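Long-range contacts in predicted protease of the collagenase family (Methanopyrus kandleri, PDB 5D88), which is assigned to the U32 peptidase family, probably has peptidase activity, and binds a zinc ion on a TIM-barrel scaffold: residues D146-E155 / A177-E185; I44-T55 / L78-T87. All coordinates share one frame; numbering follows the deposited sequence. Where two conformers were deposited one is given.

Interaction 1 of 2, residues D146-E155 / A177-E185; sequences DTPEKAWHFE and AIRERVSVE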
loop_
_atom_site.group_PDB
_atom_site.type_symbol
_atom_site.label_atom_id
_atom_site.label_comp_id
_atom_site.label_asym_id
_atom_site.label_seq_id
_atom_site.Cartn_x
_atom_site.Cartn_y
_atom_site.Cartn_z
ATOM N N ASP A 146 6.537 10.401 4.076
ATOM C CA ASP A 146 7.532 11.155 3.328
ATOM C C ASP A 146 7.191 12.628 3.224
ATOM O O ASP A 146 7.864 13.356 2.473
ATOM C CB ASP A 146 7.720 10.551 1.933
ATOM C CG ASP A 146 6.428 10.465 1.135
ATOM O OD1 ASP A 146 5.354 10.832 1.658
ATOM O OD2 ASP A 146 6.494 9.999 -0.030
ATOM N N THR A 147 6.181 13.091 3.955
ATOM C CA THR A 147 5.741 14.468 3.859
ATOM C C THR A 147 5.400 14.974 5.250
ATOM O O THR A 147 5.059 14.188 6.142
ATOM C CB THR A 147 4.497 14.639 2.979
ATOM O OG1 THR A 147 3.410 13.941 3.573
ATOM C CG2 THR A 147 4.704 14.126 1.581
ATOM N N PRO A 148 5.464 16.289 5.457
ATOM C CA PRO A 148 4.979 16.842 6.731
ATOM C C PRO A 148 3.535 16.487 7.030
ATOM O O PRO A 148 3.196 16.224 8.187
ATOM C CB PRO A 148 5.145 18.351 6.530
ATOM C CG PRO A 148 6.216 18.482 5.501
ATOM C CD PRO A 148 5.981 17.339 4.564
ATOM N N GLU A 149 2.679 16.492 6.002
ATOM C CA GLU A 149 1.267 16.169 6.178
ATOM C C GLU A 149 1.089 14.766 6.746
ATOM O O GLU A 149 0.340 14.558 7.704
ATOM C CB GLU A 149 0.528 16.293 4.843
ATOM C CG GLU A 149 0.377 17.726 4.307
ATOM C CD GLU A 149 1.673 18.366 3.792
ATOM O OE1 GLU A 149 2.568 17.671 3.257
ATOM O OE2 GLU A 149 1.783 19.604 3.919
ATOM N N LYS A 150 1.748 13.781 6.137
ATOM C CA LYS A 150 1.634 12.406 6.606
ATOM C C LYS A 150 2.177 12.267 8.016
ATOM O O LYS A 150 1.586 11.575 8.855
ATOM C CB LYS A 150 2.362 11.457 5.659
ATOM C CG LYS A 150 1.579 11.160 4.413
ATOM C CD LYS A 150 2.189 10.019 3.589
ATOM C CE LYS A 150 1.135 9.491 2.594
ATOM N NZ LYS A 150 1.654 8.602 1.532
ATOM N N ALA A 151 3.307 12.908 8.296
ATOM C CA ALA A 151 3.860 12.852 9.642
ATOM C C ALA A 151 2.885 13.433 10.650
ATOM O O ALA A 151 2.691 12.874 11.735
ATOM C CB ALA A 151 5.183 13.608 9.688
ATOM N N TRP A 152 2.262 14.555 10.308
ATOM C CA TRP A 152 1.371 15.223 11.254
ATOM C C TRP A 152 0.168 14.345 11.597
ATOM O O TRP A 152 -0.259 14.282 12.757
ATOM C CB TRP A 152 0.930 16.571 10.678
ATOM C CG TRP A 152 0.100 17.373 11.635
ATOM C CD1 TRP A 152 0.555 18.228 12.605
ATOM C CD2 TRP A 152 -1.323 17.378 11.736
ATOM N NE1 TRP A 152 -0.502 18.767 13.286
ATOM C CE2 TRP A 152 -1.664 18.257 12.775
ATOM C CE3 TRP A 152 -2.343 16.731 11.044
ATOM C CZ2 TRP A 152 -2.984 18.506 13.137
ATOM C CZ3 TRP A 152 -3.654 16.978 11.412
ATOM C CH2 TRP A 152 -3.960 17.860 12.443
ATOM N N HIS A 153 -0.388 13.644 10.609
ATOM C CA HIS A 153 -1.509 12.769 10.905
ATOM C C HIS A 153 -1.093 11.595 11.776
ATOM O O HIS A 153 -1.844 11.211 12.688
ATOM C CB HIS A 153 -2.160 12.320 9.603
ATOM C CG HIS A 153 -2.985 13.407 8.968
ATOM N ND1 HIS A 153 -4.282 13.679 9.358
ATOM C CD2 HIS A 153 -2.688 14.317 8.007
ATOM C CE1 HIS A 153 -4.755 14.688 8.649
ATOM N NE2 HIS A 153 -3.806 15.098 7.826
ATOM N N PHE A 154 0.095 11.013 11.538
ATOM C CA PHE A 154 0.517 9.917 12.405
ATOM C C PHE A 154 0.794 10.407 13.825
ATOM O O PHE A 154 0.491 9.703 14.800
ATOM C CB PHE A 154 1.735 9.201 11.818
ATOM C CG PHE A 154 1.389 8.084 10.886
ATOM C CD1 PHE A 154 0.988 6.846 11.366
ATOM C CD2 PHE A 154 1.447 8.269 9.525
ATOM C CE1 PHE A 154 0.687 5.815 10.499
ATOM C CE2 PHE A 154 1.135 7.246 8.663
ATOM C CZ PHE A 154 0.751 6.025 9.146
ATOM N N GLU A 155 1.325 11.616 13.970
ATOM C CA GLU A 155 1.500 12.194 15.300
ATOM C C GLU A 155 0.157 12.353 16.000
ATOM O O GLU A 155 0.003 11.998 17.178
ATOM C CB GLU A 155 2.214 13.544 15.193
ATOM C CG GLU A 155 2.358 14.259 16.537
ATOM C CD GLU A 155 3.104 15.586 16.430
ATOM O OE1 GLU A 155 2.610 16.503 15.738
ATOM O OE2 GLU A 155 4.195 15.699 17.029
ATOM N N ALA A 177 11.424 20.076 6.851
ATOM C CA ALA A 177 10.013 20.403 6.711
ATOM C C ALA A 177 9.160 19.553 7.643
ATOM O O ALA A 177 8.178 20.040 8.209
ATOM C CB ALA A 177 9.574 20.212 5.260
ATOM N N ILE A 178 9.517 18.276 7.812
ATOM C CA ILE A 178 8.784 17.421 8.744
ATOM C C ILE A 178 8.989 17.899 10.180
ATOM O O ILE A 178 8.030 18.016 10.946
ATOM C CB ILE A 178 9.190 15.945 8.566
ATOM C CG1 ILE A 178 8.627 15.396 7.238
ATOM C CG2 ILE A 178 8.666 15.102 9.718
ATOM C CD1 ILE A 178 9.234 14.070 6.754
ATOM N N ARG A 179 10.235 18.198 10.558
ATOM C CA ARG A 179 10.515 18.692 11.906
ATOM C C ARG A 179 9.754 19.970 12.221
ATOM O O ARG A 179 9.363 20.194 13.373
ATOM C CB ARG A 179 12.000 18.965 12.074
ATOM C CG ARG A 179 12.816 17.755 12.220
ATOM C CD ARG A 179 13.592 17.810 13.499
ATOM N NE ARG A 179 14.564 16.726 13.509
ATOM C CZ ARG A 179 14.515 15.674 14.311
ATOM N NH1 ARG A 179 13.549 15.546 15.222
ATOM N NH2 ARG A 179 15.450 14.746 14.203
ATOM N N GLU A 180 9.598 20.855 11.234
ATOM C CA GLU A 180 8.861 22.092 11.473
ATOM C C GLU A 180 7.416 21.801 11.853
ATOM O O GLU A 180 6.787 22.585 12.566
ATOM C CB GLU A 180 8.910 22.986 10.231
ATOM C CG GLU A 180 10.270 23.623 9.938
ATOM C CD GLU A 180 10.355 24.199 8.513
ATOM O OE1 GLU A 180 9.285 24.339 7.877
ATOM O OE2 GLU A 180 11.480 24.499 8.023
ATOM N N ARG A 181 6.891 20.659 11.423
ATOM C CA ARG A 181 5.476 20.351 11.536
ATOM C C ARG A 181 5.136 19.520 12.759
ATOM O O ARG A 181 4.047 19.683 13.322
ATOM C CB ARG A 181 5.020 19.599 10.283
ATOM C CG ARG A 181 3.529 19.446 10.156
ATOM C CD ARG A 181 2.863 20.750 9.764
ATOM N NE ARG A 181 1.428 20.675 10.006
ATOM C CZ ARG A 181 0.531 20.186 9.149
ATOM N NH1 ARG A 181 0.900 19.721 7.958
ATOM N NH2 ARG A 181 -0.752 20.168 9.491
ATOM N N VAL A 182 6.031 18.626 13.182
ATOM C CA VAL A 182 5.719 17.675 14.236
ATOM C C VAL A 182 6.758 17.765 15.338
ATOM O O VAL A 182 7.854 18.301 15.163
ATOM C CB VAL A 182 5.636 16.227 13.711
ATOM C CG1 VAL A 182 4.520 16.094 12.700
ATOM C CG2 VAL A 182 6.957 15.804 13.106
ATOM N N SER A 183 6.391 17.226 16.492
ATOM C CA SER A 183 7.241 17.244 17.668
ATOM C C SER A 183 7.768 15.865 18.038
ATOM O O SER A 183 8.517 15.745 19.009
ATOM C CB SER A 183 6.470 17.843 18.843
ATOM O OG SER A 183 6.271 19.225 18.620
ATOM N N VAL A 184 7.409 14.827 17.285
ATOM C CA VAL A 184 7.850 13.465 17.562
ATOM C C VAL A 184 9.337 13.316 17.299
ATOM O O VAL A 184 9.964 14.161 16.647
ATOM C CB VAL A 184 7.092 12.434 16.709
ATOM C CG1 VAL A 184 5.630 12.412 17.042
ATOM C CG2 VAL A 184 7.316 12.718 15.202
ATOM N N GLU A 185 9.905 12.228 17.801
ATOM C CA GLU A 185 11.245 11.839 17.415
ATOM C C GLU A 185 11.222 11.313 15.988
ATOM O O GLU A 185 10.258 10.678 15.556
ATOM C CB GLU A 185 11.771 10.753 18.356
ATOM C CG GLU A 185 11.762 11.139 19.818
ATOM C CD GLU A 185 12.688 12.275 20.105
ATOM O OE1 GLU A 185 13.900 12.066 19.965
ATOM O OE2 GLU A 185 12.209 13.374 20.471
HETATM O O HOH W 1 2.825 18.933 16.407
#
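Pro148 and Ile178 bring the helical parts of 146-155 and 177-185 together, the segment axes approaching to 8.8 Å at a signed crossing angle of -35°, and the close pairing continues from Trp152 to Val182. At the N-terminal end the Pro148 ring sits against Ala177 CB, while Ile178 divides its branches: CG1 lies against the Thr147-Pro148 backbone and CG2 meets Ala151 CB at 3.8 Å. Val182 CG1 continues this apolar seam, touching Ala151 CB and resting 3.6 Å from Trp152 CA. These are consecutive outer helices of a TIM barrel, and Ile162 of strand 161-163, which lies between them in sequence, is touched by Ala151 and Val184. Toward solvent, Arg181 bends at chi2 (74°), which folds its guanidinium back over the indole. The stack on Trp152 is nearly flat, planes 18° apart, and cation-pi in character, with Arg181 CZ 4.1 Å from the centroid of the five-membered ring; Arg181 NH2 lies over the Trp152 CG-CD2 bond, 3.6 Å from each atom. Glu155 reaches across in an extended chain, CG anti to the backbone N. Its OE2 accepts from Ser183 N at 2.7 Å on the syn side of the carboxylate, holding the backbone amide of the loop that leads to Val184. Glu155 OE1 accepts a hydrogen bond from a water at 2.5 Å, and the same water reaches Arg181 O through a weak bond.

Interaction 2 of 2, residues I44-T55 / L78-T87; sequences IVVPVTEHGVAT and LSVQALMDFT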
loop_
_atom_site.group_PDB
_atom_site.type_symbol
_atom_site.label_atom_id
_atom_site.label_comp_id
_atom_site.label_asym_id
_atom_site.label_seq_id
_atom_site.Cartn_x
_atom_site.Cartn_y
_atom_site.Cartn_z
ATOM N N ILE A 44 17.192 -3.366 20.440
ATOM C CA ILE A 44 16.983 -4.225 19.288
ATOM C C ILE A 44 15.517 -4.177 18.883
ATOM O O ILE A 44 14.624 -3.883 19.693
ATOM C CB ILE A 44 17.434 -5.678 19.550
ATOM C CG1 ILE A 44 16.699 -6.246 20.764
ATOM C CG2 ILE A 44 18.955 -5.724 19.738
ATOM C CD1 ILE A 44 16.448 -7.713 20.696
ATOM N N VAL A 45 15.288 -4.453 17.598
ATOM C CA VAL A 45 13.964 -4.540 16.986
ATOM C C VAL A 45 13.805 -5.973 16.518
ATOM O O VAL A 45 14.610 -6.450 15.713
ATOM C CB VAL A 45 13.823 -3.554 15.812
ATOM C CG1 VAL A 45 12.485 -3.708 15.107
ATOM C CG2 VAL A 45 14.007 -2.149 16.306
ATOM N N VAL A 46 12.791 -6.667 17.024
ATOM C CA VAL A 46 12.619 -8.089 16.776
ATOM C C VAL A 46 11.278 -8.312 16.080
ATOM O O VAL A 46 10.231 -7.867 16.577
ATOM C CB VAL A 46 12.731 -8.914 18.076
ATOM C CG1 VAL A 46 11.718 -8.491 19.093
ATOM C CG2 VAL A 46 12.594 -10.387 17.792
ATOM N N PRO A 47 11.259 -8.964 14.919
ATOM C CA PRO A 47 9.988 -9.236 14.230
ATOM C C PRO A 47 9.137 -10.196 15.033
ATOM O O PRO A 47 9.608 -11.271 15.420
ATOM C CB PRO A 47 10.424 -9.884 12.906
ATOM C CG PRO A 47 11.838 -9.612 12.787
ATOM C CD PRO A 47 12.398 -9.494 14.161
ATOM N N VAL A 48 7.871 -9.832 15.228
ATOM C CA VAL A 48 6.927 -10.755 15.852
ATOM C C VAL A 48 6.112 -11.348 14.710
ATOM O O VAL A 48 4.971 -10.958 14.439
ATOM C CB VAL A 48 6.082 -10.099 16.960
ATOM C CG1 VAL A 48 6.971 -9.863 18.190
ATOM C CG2 VAL A 48 5.438 -8.798 16.505
ATOM N N THR A 49 6.735 -12.315 14.049
ATOM C CA THR A 49 6.331 -12.784 12.734
ATOM C C THR A 49 4.855 -13.115 12.636
ATOM O O THR A 49 4.172 -12.686 11.696
ATOM C CB THR A 49 7.182 -13.998 12.408
ATOM O OG1 THR A 49 8.557 -13.629 12.613
ATOM C CG2 THR A 49 6.950 -14.445 10.989
ATOM N N GLU A 50 4.359 -13.940 13.553
ATOM C CA GLU A 50 3.016 -14.470 13.408
ATOM C C GLU A 50 1.935 -13.404 13.591
ATOM O O GLU A 50 0.775 -13.691 13.323
ATOM C CB GLU A 50 2.805 -15.630 14.393
ATOM C CG GLU A 50 2.672 -15.232 15.852
ATOM C CD GLU A 50 2.068 -16.334 16.724
ATOM O OE1 GLU A 50 0.861 -16.633 16.604
ATOM O OE2 GLU A 50 2.796 -16.901 17.551
ATOM N N HIS A 51 2.291 -12.182 13.974
ATOM C CA HIS A 51 1.346 -11.088 14.053
ATOM C C HIS A 51 1.401 -10.132 12.872
ATOM O O HIS A 51 0.615 -9.174 12.837
ATOM C CB HIS A 51 1.557 -10.366 15.369
ATOM C CG HIS A 51 1.253 -11.247 16.532
ATOM N ND1 HIS A 51 2.171 -11.556 17.511
ATOM C CD2 HIS A 51 0.135 -11.947 16.826
ATOM C CE1 HIS A 51 1.615 -12.381 18.382
ATOM N NE2 HIS A 51 0.380 -12.635 17.990
ATOM N N GLY A 52 2.269 -10.393 11.888
ATOM C CA GLY A 52 2.286 -9.648 10.644
ATOM C C GLY A 52 3.412 -8.640 10.552
ATOM O O GLY A 52 3.463 -7.659 11.305
ATOM N N VAL A 53 4.327 -8.902 9.621
ATOM C CA VAL A 53 5.503 -8.080 9.367
ATOM C C VAL A 53 5.548 -7.766 7.872
ATOM O O VAL A 53 5.474 -8.680 7.043
ATOM C CB VAL A 53 6.796 -8.794 9.812
ATOM C CG1 VAL A 53 8.012 -7.908 9.513
ATOM C CG2 VAL A 53 6.729 -9.122 11.312
ATOM N N ALA A 54 5.644 -6.476 7.532
ATOM C CA ALA A 54 5.784 -6.033 6.144
ATOM C C ALA A 54 7.232 -5.847 5.717
ATOM O O ALA A 54 7.543 -5.939 4.523
ATOM C CB ALA A 54 5.039 -4.714 5.937
ATOM N N THR A 55 8.117 -5.536 6.653
ATOM C CA THR A 55 9.526 -5.387 6.317
ATOM C C THR A 55 10.026 -6.690 5.707
ATOM O O THR A 55 9.704 -7.777 6.193
ATOM C CB THR A 55 10.319 -5.019 7.573
ATOM O OG1 THR A 55 10.004 -3.670 7.964
ATOM C CG2 THR A 55 11.803 -5.061 7.341
ATOM N N LEU A 78 19.615 -4.283 26.833
ATOM C CA LEU A 78 19.086 -3.672 25.628
ATOM C C LEU A 78 17.592 -3.419 25.777
ATOM O O LEU A 78 16.858 -4.261 26.295
ATOM C CB LEU A 78 19.343 -4.584 24.427
ATOM C CG LEU A 78 20.811 -4.712 24.010
ATOM C CD1 LEU A 78 21.056 -5.951 23.155
ATOM C CD2 LEU A 78 21.235 -3.468 23.254
ATOM N N SER A 79 17.146 -2.251 25.324
ATOM C CA SER A 79 15.720 -2.045 25.109
ATOM C C SER A 79 15.258 -2.909 23.940
ATOM O O SER A 79 16.053 -3.316 23.088
ATOM C CB SER A 79 15.411 -0.568 24.842
ATOM O OG SER A 79 15.797 0.223 25.948
ATOM N N VAL A 80 13.961 -3.207 23.916
ATOM C CA VAL A 80 13.389 -4.140 22.950
ATOM C C VAL A 80 12.129 -3.550 22.343
ATOM O O VAL A 80 11.186 -3.198 23.065
ATOM C CB VAL A 80 13.067 -5.502 23.592
ATOM C CG1 VAL A 80 12.392 -6.422 22.588
ATOM C CG2 VAL A 80 14.345 -6.131 24.154
ATOM N N GLN A 81 12.076 -3.509 21.020
ATOM C CA GLN A 81 10.846 -3.177 20.326
ATOM C C GLN A 81 10.430 -4.331 19.429
ATOM O O GLN A 81 11.262 -4.977 18.787
ATOM C CB GLN A 81 10.994 -1.892 19.514
ATOM C CG GLN A 81 11.195 -0.673 20.397
ATOM C CD GLN A 81 11.463 0.613 19.636
ATOM O OE1 GLN A 81 11.779 0.607 18.446
ATOM N NE2 GLN A 81 11.357 1.732 20.340
ATOM N N ALA A 82 9.136 -4.613 19.446
ATOM C CA ALA A 82 8.533 -5.585 18.553
ATOM C C ALA A 82 8.259 -4.928 17.211
ATOM O O ALA A 82 7.668 -3.847 17.155
ATOM C CB ALA A 82 7.219 -6.102 19.149
ATOM N N LEU A 83 8.657 -5.596 16.136
ATOM C CA LEU A 83 8.333 -5.175 14.777
ATOM C C LEU A 83 7.086 -5.925 14.333
ATOM O O LEU A 83 7.115 -7.147 14.137
ATOM C CB LEU A 83 9.508 -5.432 13.835
ATOM C CG LEU A 83 9.347 -5.029 12.367
ATOM C CD1 LEU A 83 9.199 -3.502 12.230
ATOM C CD2 LEU A 83 10.534 -5.507 11.582
ATOM N N MET A 84 5.997 -5.181 14.179
ATOM C CA MET A 84 4.679 -5.709 13.807
ATOM C C MET A 84 4.095 -4.732 12.791
ATOM O O MET A 84 3.043 -4.134 12.987
ATOM C CB MET A 84 3.766 -5.859 15.025
ATOM C CG MET A 84 2.529 -6.679 14.730
ATOM S SD MET A 84 1.544 -6.943 16.203
ATOM C CE MET A 84 1.089 -5.275 16.509
ATOM N N ASP A 85 4.810 -4.544 11.677
ATOM C CA ASP A 85 4.536 -3.426 10.784
ATOM C C ASP A 85 3.819 -3.844 9.513
ATOM O O ASP A 85 3.994 -3.211 8.475
ATOM C CB ASP A 85 5.811 -2.655 10.455
ATOM C CG ASP A 85 6.815 -3.443 9.640
ATOM O OD1 ASP A 85 6.709 -4.659 9.505
ATOM O OD2 ASP A 85 7.747 -2.805 9.127
ATOM N N PHE A 86 2.961 -4.852 9.598
ATOM C CA PHE A 86 2.102 -5.200 8.480
ATOM C C PHE A 86 1.402 -3.975 7.905
ATOM O O PHE A 86 0.976 -3.072 8.636
ATOM C CB PHE A 86 1.059 -6.252 8.888
ATOM C CG PHE A 86 0.124 -5.827 9.981
ATOM C CD1 PHE A 86 -1.009 -5.090 9.684
ATOM C CD2 PHE A 86 0.360 -6.211 11.294
ATOM C CE1 PHE A 86 -1.881 -4.735 10.662
ATOM C CE2 PHE A 86 -0.517 -5.866 12.299
ATOM C CZ PHE A 86 -1.642 -5.117 11.986
ATOM N N THR A 87 1.261 -3.965 6.577
ATOM C CA THR A 87 0.549 -2.898 5.894
ATOM C C THR A 87 -0.865 -3.288 5.515
ATOM O O THR A 87 -1.612 -2.449 4.989
ATOM C CB THR A 87 1.336 -2.451 4.656
ATOM O OG1 THR A 87 1.673 -3.578 3.832
ATOM C CG2 THR A 87 2.601 -1.723 5.105
#
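Ile44-Pro47 and Val80-Leu83 pair in register as neighbouring parallel strands, the axes of 44-47 and 79-83 coming within 4.4 Å at 31°. Five backbone bonds carry the ladder, from Ile44 N to Ser79 O (2.9 Å) through to Val48 N to Leu83 O (3.0 Å). This is the beta-alpha-beta unit of a TIM barrel: helix 63-75 makes the crossover and packs on the face bearing Ile44 and Val80. Inside the barrel, Val45 CG1 meets Leu83 CB at 3.7 Å, and Gln81 turns its OE1 to Arg187. Leu83 CG stands anti to its N (chi1 -179°), and Leu83 CD2 touches both Val53 CG1 and Thr55 CB. On the outer side, in the conformer given, Val48 CG2 packs on Met84 CB; Met84 SD approaches His51 CB at 3.5 Å. Gly52 runs so close to Phe86 that a beta carbon would clash with CD2 of that ring.

Beyond the strands, Asp85 grips the returning 52-55 loop. Its OD1 accepts from Ala54 N at 2.9 Å, 43° above the carboxylate plane, and from Thr55 N on the same face, while OD2 also reaches Ser140. An alanine in place of Asp85 would probably leave both loop amides and the Thr55 hydroxyl without this carboxylate, freeing the loop to shift. Thr87 leads directly to zinc ligand Cys88, and its hydroxyl pairs with Asn205. At the Asp85 grip, Thr55 OG1 donates to the syn lone pair of OD2 over 2.7 Å.

Overall arrangement
From the N terminus, after strand 23-27 and helix 31-34, the chain lays down strand 43-47, makes the 52-55 loop, passes through helix 63-75 and returns in strand 79-83, where interaction 2 closes a loop of 22 intervening residues. It then builds strands 117-120 and 136-139 before helix 148-157; strand 161-163 and helix 172-181 follow, and interaction 1 closes over 21 residues. The two closures are in series, neither nested nor crossed. The centres of interactions 1 and 2 lie about 23 Å apart, their nearest atoms about 9 Å. Interaction 2 joins the second and third strands of the eight-stranded barrel near the chain's centre, whereas interaction 1 ties neighbouring helices on its outside, away from the zinc site.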